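Local coordinates for uncharacterized protein (Methanothermobacter thermautotrophicus, PDB 1L1S) that is of unknown function but belongs to the DsrE/DsrF-like family, some members of which take part in sulfur relay and sulfur metabolism, at residues A[37-42]-A[66-72]; A[3-7]-A[32-36]. All coordinates share one frame; numbering follows the deposited sequence.

Interaction 1 of 2, residues A[37-42]-A[66-72]; sequences IEVVAY and GVRFCAC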
loop_
_atom_site.group_PDB
_atom_site.type_symbol
_atom_site.label_atom_id
_atom_site.label_comp_id
_atom_site.label_asym_id
_atom_site.label_seq_id
_atom_site.Cartn_x
_atom_site.Cartn_y
_atom_site.Cartn_z
ATOM N N ILE A 37 -7.852 -15.866 -1.850
ATOM C CA ILE A 37 -6.632 -15.069 -1.840
ATOM C C ILE A 37 -5.696 -15.230 -3.038
ATOM O O ILE A 37 -5.411 -16.349 -3.465
ATOM C CB ILE A 37 -5.763 -15.392 -0.614
ATOM C CG1 ILE A 37 -6.577 -15.309 0.682
ATOM C CG2 ILE A 37 -4.577 -14.432 -0.564
ATOM C CD1 ILE A 37 -5.730 -15.609 1.937
ATOM N N GLU A 38 -5.187 -14.101 -3.534
ATOM C CA GLU A 38 -4.212 -14.094 -4.615
ATOM C C GLU A 38 -3.036 -13.237 -4.193
ATOM O O GLU A 38 -3.211 -12.202 -3.555
ATOM C CB GLU A 38 -4.794 -13.536 -5.911
ATOM C CG GLU A 38 -5.906 -14.391 -6.500
ATOM C CD GLU A 38 -6.256 -13.987 -7.921
ATOM O OE1 GLU A 38 -6.053 -12.797 -8.268
ATOM O OE2 GLU A 38 -6.740 -14.855 -8.682
ATOM N N VAL A 39 -1.835 -13.682 -4.539
ATOM C CA VAL A 39 -0.622 -12.952 -4.210
ATOM C C VAL A 39 0.090 -12.576 -5.511
ATOM O O VAL A 39 0.564 -13.446 -6.255
ATOM C CB VAL A 39 0.329 -13.798 -3.345
ATOM C CG1 VAL A 39 1.581 -13.023 -3.049
ATOM C CG2 VAL A 39 -0.346 -14.192 -2.045
ATOM N N VAL A 40 0.153 -11.272 -5.772
ATOM C CA VAL A 40 0.790 -10.751 -6.964
ATOM C C VAL A 40 2.166 -10.205 -6.614
ATOM O O VAL A 40 2.299 -9.252 -5.835
ATOM C CB VAL A 40 -0.040 -9.614 -7.597
ATOM C CG1 VAL A 40 0.684 -9.069 -8.839
ATOM C CG2 VAL A 40 -1.422 -10.119 -7.964
ATOM N N ALA A 41 3.184 -10.810 -7.210
ATOM C CA ALA A 41 4.554 -10.418 -6.964
ATOM C C ALA A 41 5.212 -9.964 -8.253
ATOM O O ALA A 41 5.130 -10.660 -9.272
ATOM C CB ALA A 41 5.323 -11.595 -6.388
ATOM N N TYR A 42 5.838 -8.793 -8.231
ATOM C CA TYR A 42 6.547 -8.327 -9.414
ATOM C C TYR A 42 7.863 -7.684 -8.983
ATOM O O TYR A 42 8.138 -7.589 -7.789
ATOM C CB TYR A 42 5.670 -7.399 -10.275
ATOM C CG TYR A 42 5.164 -6.124 -9.634
ATOM C CD1 TYR A 42 5.978 -4.992 -9.540
ATOM C CD2 TYR A 42 3.852 -6.030 -9.170
ATOM C CE1 TYR A 42 5.492 -3.790 -9.007
ATOM C CE2 TYR A 42 3.354 -4.832 -8.630
ATOM C CZ TYR A 42 4.180 -3.719 -8.553
ATOM O OH TYR A 42 3.698 -2.533 -8.018
ATOM N N GLY A 66 -5.078 -23.368 -1.500
ATOM C CA GLY A 66 -5.943 -22.532 -2.311
ATOM C C GLY A 66 -5.418 -21.153 -2.655
ATOM O O GLY A 66 -6.080 -20.405 -3.376
ATOM N N VAL A 67 -4.246 -20.797 -2.138
ATOM C CA VAL A 67 -3.664 -19.491 -2.430
ATOM C C VAL A 67 -3.031 -19.499 -3.823
ATOM O O VAL A 67 -2.213 -20.364 -4.148
ATOM C CB VAL A 67 -2.561 -19.098 -1.405
ATOM C CG1 VAL A 67 -2.001 -17.714 -1.749
ATOM C CG2 VAL A 67 -3.118 -19.111 0.010
ATOM N N ARG A 68 -3.403 -18.515 -4.629
ATOM C CA ARG A 68 -2.878 -18.389 -5.973
ATOM C C ARG A 68 -1.772 -17.323 -6.074
ATOM O O ARG A 68 -2.017 -16.127 -5.880
ATOM C CB ARG A 68 -4.017 -18.040 -6.943
ATOM C CG ARG A 68 -3.588 -17.951 -8.392
ATOM C CD ARG A 68 -4.684 -17.346 -9.276
ATOM N NE ARG A 68 -4.303 -17.364 -10.687
ATOM C CZ ARG A 68 -4.799 -16.546 -11.610
ATOM N NH1 ARG A 68 -5.699 -15.633 -11.271
ATOM N NH2 ARG A 68 -4.407 -16.651 -12.876
ATOM N N PHE A 69 -0.555 -17.761 -6.378
ATOM C CA PHE A 69 0.552 -16.828 -6.540
ATOM C C PHE A 69 0.667 -16.508 -8.028
ATOM O O PHE A 69 0.638 -17.409 -8.863
ATOM C CB PHE A 69 1.858 -17.434 -6.024
ATOM C CG PHE A 69 1.891 -17.592 -4.536
ATOM C CD1 PHE A 69 1.278 -18.681 -3.922
ATOM C CD2 PHE A 69 2.528 -16.646 -3.740
ATOM C CE1 PHE A 69 1.302 -18.824 -2.549
ATOM C CE2 PHE A 69 2.559 -16.783 -2.361
ATOM C CZ PHE A 69 1.948 -17.872 -1.765
ATOM N N CYS A 70 0.790 -15.222 -8.339
ATOM C CA CYS A 70 0.874 -14.737 -9.712
ATOM C C CYS A 70 2.153 -13.954 -9.983
ATOM O O CYS A 70 2.484 -13.024 -9.254
ATOM C CB CYS A 70 -0.327 -13.837 -10.004
ATOM S SG CYS A 70 -1.917 -14.572 -9.543
ATOM N N ALA A 71 2.861 -14.340 -11.041
ATOM C CA ALA A 71 4.100 -13.685 -11.447
ATOM C C ALA A 71 3.768 -12.787 -12.635
ATOM O O ALA A 71 2.865 -13.086 -13.414
ATOM C CB ALA A 71 5.140 -14.728 -11.843
ATOM N N CYS A 72 4.496 -11.684 -12.762
ATOM C CA CYS A 72 4.258 -10.727 -13.830
ATOM C C CYS A 72 4.961 -11.127 -15.122
ATOM O O CYS A 72 6.189 -11.242 -15.166
ATOM C CB CYS A 72 4.726 -9.340 -13.383
ATOM S SG CYS A 72 4.340 -8.040 -14.542
HETATM O O HOH W 1 -7.418 -18.717 -1.209
#
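Glu38 OE2 meets the guanidinium of Arg68 at its edge and in its plane, in a salt bridge of 2.9 Å to NH1, while Cys70 SG lies over one guanidinium face, offset toward the rim. The carboxylate is turned 62° from that plane and receives NH1 from above its own. Arg68 CG lies anti to the backbone N (chi1 -177°), and the extended chain beyond it runs alongside Glu38. His99 binds Glu38 OE1, Arg103 shares OE2, and Asp91 takes Arg68 NE. With an alanine in place of Glu38, Arg68 NH1 would probably lose this acceptor, and Arg103 and His99 their carboxylate partner. On the face of the sheet away from Glu38 and Arg68, the Phe69 ring slants against Val39, Phe69 CD2 lying 3.6 Å from Val39 CB, and Val39 CG2 reaches Val67 CG1 at 3.9 Å. Between the two layers, parallel-sheet hydrogen bonds zip the backbones together, the shortest being Cys70 N to Val39 O at 2.7 Å. The contact closes a beta-alpha-beta crossover at the centre of the sheet: strand 4-10 continues it beyond 35-41, helix 56-64 covers Phe69 and Val67, and helix 96-105 packs over Val40 and Arg68.

Interaction 2 of 2, residues A[3-7]-A[32-36]; sequences DYRVV and LESVR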
loop_
_atom_site.group_PDB
_atom_site.type_symbol
_atom_site.label_atom_id
_atom_site.label_comp_id
_atom_site.label_asym_id
_atom_site.label_seq_id
_atom_site.Cartn_x
_atom_site.Cartn_y
_atom_site.Cartn_z
ATOM N N ASP A 3 -17.520 -15.269 -0.520
ATOM C CA ASP A 3 -17.418 -14.203 0.517
ATOM C C ASP A 3 -16.278 -13.215 0.231
ATOM O O ASP A 3 -16.317 -12.481 -0.762
ATOM C CB ASP A 3 -17.198 -14.829 1.891
ATOM C CG ASP A 3 -17.893 -14.067 2.996
ATOM O OD1 ASP A 3 -17.516 -14.251 4.170
ATOM O OD2 ASP A 3 -18.829 -13.297 2.696
ATOM N N TYR A 4 -15.260 -13.200 1.092
ATOM C CA TYR A 4 -14.152 -12.267 0.917
ATOM C C TYR A 4 -13.157 -12.642 -0.170
ATOM O O TYR A 4 -12.837 -13.814 -0.377
ATOM C CB TYR A 4 -13.398 -12.064 2.231
ATOM C CG TYR A 4 -14.246 -11.476 3.324
ATOM C CD1 TYR A 4 -14.761 -12.281 4.338
ATOM C CD2 TYR A 4 -14.547 -10.116 3.346
ATOM C CE1 TYR A 4 -15.553 -11.747 5.356
ATOM C CE2 TYR A 4 -15.338 -9.571 4.353
ATOM C CZ TYR A 4 -15.835 -10.394 5.358
ATOM O OH TYR A 4 -16.599 -9.873 6.370
ATOM N N ARG A 5 -12.680 -11.615 -0.860
ATOM C CA ARG A 5 -11.719 -11.773 -1.944
ATOM C C ARG A 5 -10.640 -10.721 -1.757
ATOM O O ARG A 5 -10.929 -9.520 -1.670
ATOM C CB ARG A 5 -12.413 -11.564 -3.287
ATOM C CG ARG A 5 -13.499 -12.585 -3.600
ATOM C CD ARG A 5 -14.252 -12.142 -4.839
ATOM N NE ARG A 5 -14.848 -10.832 -4.605
ATOM C CZ ARG A 5 -15.373 -10.064 -5.550
ATOM N NH1 ARG A 5 -15.384 -10.469 -6.814
ATOM N NH2 ARG A 5 -15.882 -8.885 -5.223
ATOM N N VAL A 6 -9.394 -11.165 -1.710
ATOM C CA VAL A 6 -8.292 -10.245 -1.501
ATOM C C VAL A 6 -7.036 -10.606 -2.278
ATOM O O VAL A 6 -6.669 -11.776 -2.414
ATOM C CB VAL A 6 -7.961 -10.150 0.023
ATOM C CG1 VAL A 6 -7.853 -11.519 0.608
ATOM C CG2 VAL A 6 -6.662 -9.381 0.258
ATOM N N VAL A 7 -6.380 -9.576 -2.790
ATOM C CA VAL A 7 -5.151 -9.747 -3.530
ATOM C C VAL A 7 -4.034 -8.986 -2.812
ATOM O O VAL A 7 -4.180 -7.791 -2.490
ATOM C CB VAL A 7 -5.297 -9.228 -4.996
ATOM C CG1 VAL A 7 -5.782 -7.794 -5.005
ATOM C CG2 VAL A 7 -3.967 -9.322 -5.721
ATOM N N LEU A 32 -10.853 -15.253 8.806
ATOM C CA LEU A 32 -12.019 -15.133 7.934
ATOM C C LEU A 32 -12.566 -16.509 7.588
ATOM O O LEU A 32 -11.826 -17.382 7.134
ATOM C CB LEU A 32 -11.639 -14.396 6.649
ATOM C CG LEU A 32 -11.780 -12.871 6.566
ATOM C CD1 LEU A 32 -11.525 -12.208 7.913
ATOM C CD2 LEU A 32 -10.823 -12.357 5.500
ATOM N N GLU A 33 -13.866 -16.691 7.800
ATOM C CA GLU A 33 -14.544 -17.955 7.521
ATOM C C GLU A 33 -14.272 -18.409 6.098
ATOM O O GLU A 33 -13.837 -19.536 5.852
ATOM C CB GLU A 33 -16.063 -17.802 7.657
ATOM C CG GLU A 33 -16.593 -17.306 8.995
ATOM C CD GLU A 33 -18.043 -16.819 8.879
ATOM O OE1 GLU A 33 -18.257 -15.691 8.371
ATOM O OE2 GLU A 33 -18.968 -17.566 9.272
ATOM N N SER A 34 -14.565 -17.514 5.163
ATOM C CA SER A 34 -14.408 -17.785 3.743
ATOM C C SER A 34 -13.664 -16.667 3.006
ATOM O O SER A 34 -14.135 -15.526 2.943
ATOM C CB SER A 34 -15.790 -17.962 3.118
ATOM O OG SER A 34 -15.708 -17.979 1.707
ATOM N N VAL A 35 -12.503 -16.994 2.448
ATOM C CA VAL A 35 -11.747 -15.991 1.718
ATOM C C VAL A 35 -10.935 -16.557 0.575
ATOM O O VAL A 35 -10.278 -17.592 0.695
ATOM C CB VAL A 35 -10.785 -15.211 2.625
ATOM C CG1 VAL A 35 -9.722 -16.142 3.210
ATOM C CG2 VAL A 35 -10.135 -14.100 1.826
ATOM N N ARG A 36 -10.996 -15.849 -0.540
ATOM C CA ARG A 36 -10.261 -16.221 -1.725
ATOM C C ARG A 36 -9.042 -15.286 -1.743
ATOM O O ARG A 36 -9.180 -14.063 -1.641
ATOM C CB ARG A 36 -11.154 -16.015 -2.943
ATOM C CG ARG A 36 -10.552 -16.468 -4.239
ATOM C CD ARG A 36 -11.601 -16.455 -5.325
ATOM N NE ARG A 36 -11.000 -16.757 -6.619
ATOM C CZ ARG A 36 -11.571 -16.489 -7.783
ATOM N NH1 ARG A 36 -12.769 -15.914 -7.820
ATOM N NH2 ARG A 36 -10.927 -16.769 -8.910
#
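Tyr4 and Arg36 are joined by the central of three backbone hydrogen bonds, Arg36 N to Tyr4 O at 2.7 Å. On one side of it Val6 N reaches Arg36 O at 2.9 Å, and on the other Tyr4 N makes a longer, more bent bond of 3.2 Å to Ser34 O, where the pairing begins. This is parallel register, Tyr4 beside Val35 and Arg5 beside Arg36, and CA-H...O contacts reinforce it, with Val35 CA 3.2 Å from Tyr4 O. The pairing joins the two strands of the beta-alpha-beta unit made of strand 4-10, helix 15-31 and strand 35-41.

The apolar contacts centre on Val35 and Leu32. Val35 CG1 sits between backbone N and carbonyl carbon (chi1 64°), which leaves CG2 facing the other strand, 3.7 Å from Val6 CG1 and 3.9 Å from Tyr4 CB. Leu32, just past the end of helix 15-31, crosses the tyrosine side chain at about a right angle, its CG 3.8 Å from Tyr4 CD1. Residues of the third subunit pack on this same group: Thr105 on Tyr4, Val101 on Val6 and Arg102 on Leu32.

Among the charged groups, Arg5 and Arg36 lie together on the opposite face and both touch Trp108, but their guanidinium groups stay apart. No salt bridge links the two segments, so cohesion here rests on backbone hydrogen bonds and an apolar patch that also serves the interface between subunits.

From the N terminus, strand 4-10 leads into helix 15-31, and interaction 2 closes that first beta-alpha-beta loop when the chain returns at 32-36. Strand 35-41, begun there, carries on through 37-42; helix 56-64 follows, and interaction 1 closes the second loop at 66-72. The two loops stand in series, neither nested nor crossed, and share strand 35-41 between them. They touch along that strand, where Glu38 N probably hydrogen-bonds to Val6 O and Val40 packs on Val7. Their centres lie about 14 Å apart. Together they set three adjacent strands, 4-10, 35-41 and 68-72, side by side in the parallel sheet, interaction 2 at the partly buried N-terminal ends of its strands and interaction 1 in the buried middle.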